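Local coordinates for protein FIG000988: Predicted permease (Vibrio cholerae, PDB 6MJP) that probably forms part of the LptBFG ABC transporter complex that moves lipopolysaccharide from the inner membrane toward the outer membrane, at residues S186-H191 and I205-G210. Sequence-based numbering, arbitrary orientation.
Sequences SVMFSH and ITLYDG
Met188 meets Leu207 where strand 186-190 passes strand 205-208 at 62°, with 7.2 Å between the segment axes. The two side chains cross obliquely: Met188 CG lies 3.8 Å from Leu207 CD1, and its SD stays near the same methyl. Phe189 turns its side chain away from the other segment, but its carbonyl O comes close to Gly210 CA. Ser190 points its OG against the side chain of Leu207, whose CB, CG and both methyls gather round the hydroxyl; OG is closest to CD2. The torsion that sets it there puts OG between the backbone N and the carbonyl carbon (chi1 69°). His191 carries the polar part. Its backbone N donates to Tyr208 O (3.2 Å, 159° at the hydrogen). Asp209 O takes the ring N-H of ND1 at 3.1 Å and, weakly, the backbone N-H, lying at the ring edge and a little out of its plane. The Asp209 carboxylate lies beside the ring, turned obliquely to it. The chain turns corners at His191 and Asp209, so the contact joins two antiparallel sheets of the periplasmic β-jellyroll-like domain of the LptF/LptG family, well away from the transmembrane helices: strand 186-190 runs between strands 173-176 and 210-214, strand 203-208 between 192-196 and 230-235. Val172 touches Ser190 and Leu207, and the Phe189 ring meets that of Phe177 of the neighbouring LptG chain.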
loop_
_atom_site.group_PDB
_atom_site.type_symbol
_atom_site.label_atom_id
_atom_site.label_comp_id
_atom_site.label_asym_id
_atom_site.label_seq_id
_atom_site.Cartn_x
_atom_site.Cartn_y
_atom_site.Cartn_z
ATOM N N SER D 186 35.159 2.641 -36.264
ATOM C CA SER D 186 35.458 1.224 -36.306
ATOM C C SER D 186 34.244 0.448 -35.830
ATOM O O SER D 186 33.311 1.007 -35.250
ATOM C CB SER D 186 36.684 0.896 -35.451
ATOM O OG SER D 186 36.484 1.349 -34.120
ATOM N N VAL D 187 34.268 -0.853 -36.113
ATOM C CA VAL D 187 33.274 -1.812 -35.650
ATOM C C VAL D 187 34.031 -3.106 -35.387
ATOM O O VAL D 187 34.694 -3.629 -36.291
ATOM C CB VAL D 187 32.146 -2.047 -36.677
ATOM C CG1 VAL D 187 31.369 -3.305 -36.336
ATOM C CG2 VAL D 187 31.202 -0.861 -36.747
ATOM N N MET D 188 33.962 -3.612 -34.155
ATOM C CA MET D 188 34.643 -4.849 -33.799
ATOM C C MET D 188 33.653 -5.832 -33.197
ATOM O O MET D 188 32.694 -5.432 -32.535
ATOM C CB MET D 188 35.799 -4.606 -32.824
ATOM C CG MET D 188 35.419 -4.017 -31.490
ATOM S SD MET D 188 36.865 -3.203 -30.802
ATOM C CE MET D 188 36.681 -1.565 -31.513
ATOM N N PHE D 189 33.907 -7.118 -33.436
ATOM C CA PHE D 189 33.060 -8.212 -32.985
ATOM C C PHE D 189 33.943 -9.332 -32.462
ATOM O O PHE D 189 34.844 -9.793 -33.167
ATOM C CB PHE D 189 32.181 -8.739 -34.118
ATOM C CG PHE D 189 31.099 -9.669 -33.656
ATOM C CD1 PHE D 189 29.884 -9.165 -33.235
ATOM C CD2 PHE D 189 31.295 -11.043 -33.630
ATOM C CE1 PHE D 189 28.882 -10.004 -32.802
ATOM C CE2 PHE D 189 30.291 -11.888 -33.194
ATOM C CZ PHE D 189 29.082 -11.362 -32.782
ATOM N N SER D 190 33.673 -9.782 -31.240
ATOM C CA SER D 190 34.485 -10.835 -30.643
ATOM C C SER D 190 33.610 -11.967 -30.114
ATOM O O SER D 190 32.406 -12.018 -30.391
ATOM C CB SER D 190 35.357 -10.261 -29.530
ATOM O OG SER D 190 34.569 -9.861 -28.428
ATOM N N HIS D 191 34.200 -12.894 -29.371
ATOM C CA HIS D 191 33.432 -13.996 -28.818
ATOM C C HIS D 191 33.138 -13.809 -27.333
ATOM O O HIS D 191 32.057 -14.181 -26.871
ATOM C CB HIS D 191 34.166 -15.326 -29.059
ATOM C CG HIS D 191 33.945 -15.915 -30.425
ATOM N ND1 HIS D 191 34.876 -15.826 -31.439
ATOM C CD2 HIS D 191 32.903 -16.615 -30.934
ATOM C CE1 HIS D 191 34.414 -16.440 -32.516
ATOM N NE2 HIS D 191 33.219 -16.927 -32.235
ATOM N N ILE D 205 37.194 -2.039 -20.873
ATOM C CA ILE D 205 36.596 -3.270 -21.379
ATOM C C ILE D 205 37.659 -4.003 -22.183
ATOM O O ILE D 205 38.458 -3.378 -22.884
ATOM C CB ILE D 205 35.346 -2.984 -22.243
ATOM C CG1 ILE D 205 34.771 -4.264 -22.847
ATOM C CG2 ILE D 205 35.675 -2.036 -23.375
ATOM C CD1 ILE D 205 33.466 -4.041 -23.602
ATOM N N THR D 206 37.689 -5.325 -22.069
ATOM C CA THR D 206 38.593 -6.142 -22.866
ATOM C C THR D 206 37.773 -7.092 -23.734
ATOM O O THR D 206 36.699 -7.529 -23.324
ATOM C CB THR D 206 39.562 -6.921 -21.966
ATOM O OG1 THR D 206 40.385 -7.776 -22.769
ATOM C CG2 THR D 206 38.804 -7.753 -20.943
ATOM N N LEU D 207 38.257 -7.393 -24.943
ATOM C CA LEU D 207 37.600 -8.332 -25.848
ATOM C C LEU D 207 38.525 -9.504 -26.162
ATOM O O LEU D 207 39.737 -9.327 -26.306
ATOM C CB LEU D 207 37.180 -7.649 -27.161
ATOM C CG LEU D 207 35.986 -6.694 -27.084
ATOM C CD1 LEU D 207 35.505 -6.317 -28.469
ATOM C CD2 LEU D 207 34.857 -7.317 -26.287
ATOM N N TYR D 208 37.951 -10.705 -26.309
ATOM C CA TYR D 208 38.748 -11.920 -26.513
ATOM C C TYR D 208 38.318 -12.650 -27.782
ATOM O O TYR D 208 37.119 -12.839 -28.006
ATOM C CB TYR D 208 38.625 -12.872 -25.314
ATOM C CG TYR D 208 39.037 -12.294 -23.978
ATOM C CD1 TYR D 208 40.100 -11.400 -23.869
ATOM C CD2 TYR D 208 38.368 -12.655 -22.822
ATOM C CE1 TYR D 208 40.473 -10.885 -22.637
ATOM C CE2 TYR D 208 38.730 -12.150 -21.592
ATOM C CZ TYR D 208 39.779 -11.267 -21.502
ATOM O OH TYR D 208 40.122 -10.775 -20.264
ATOM N N ASP D 209 39.291 -13.080 -28.595
ATOM C CA ASP D 209 38.979 -13.853 -29.794
ATOM C C ASP D 209 37.992 -13.139 -30.716
ATOM O O ASP D 209 36.834 -13.554 -30.822
ATOM C CB ASP D 209 38.417 -15.234 -29.406
ATOM C CG ASP D 209 38.491 -16.258 -30.550
ATOM O OD1 ASP D 209 38.925 -15.906 -31.675
ATOM O OD2 ASP D 209 38.132 -17.436 -30.317
ATOM N N GLY D 210 38.430 -12.082 -31.389
ATOM C CA GLY D 210 37.574 -11.411 -32.341
ATOM C C GLY D 210 38.362 -10.740 -33.447
ATOM O O GLY D 210 39.561 -10.976 -33.617
#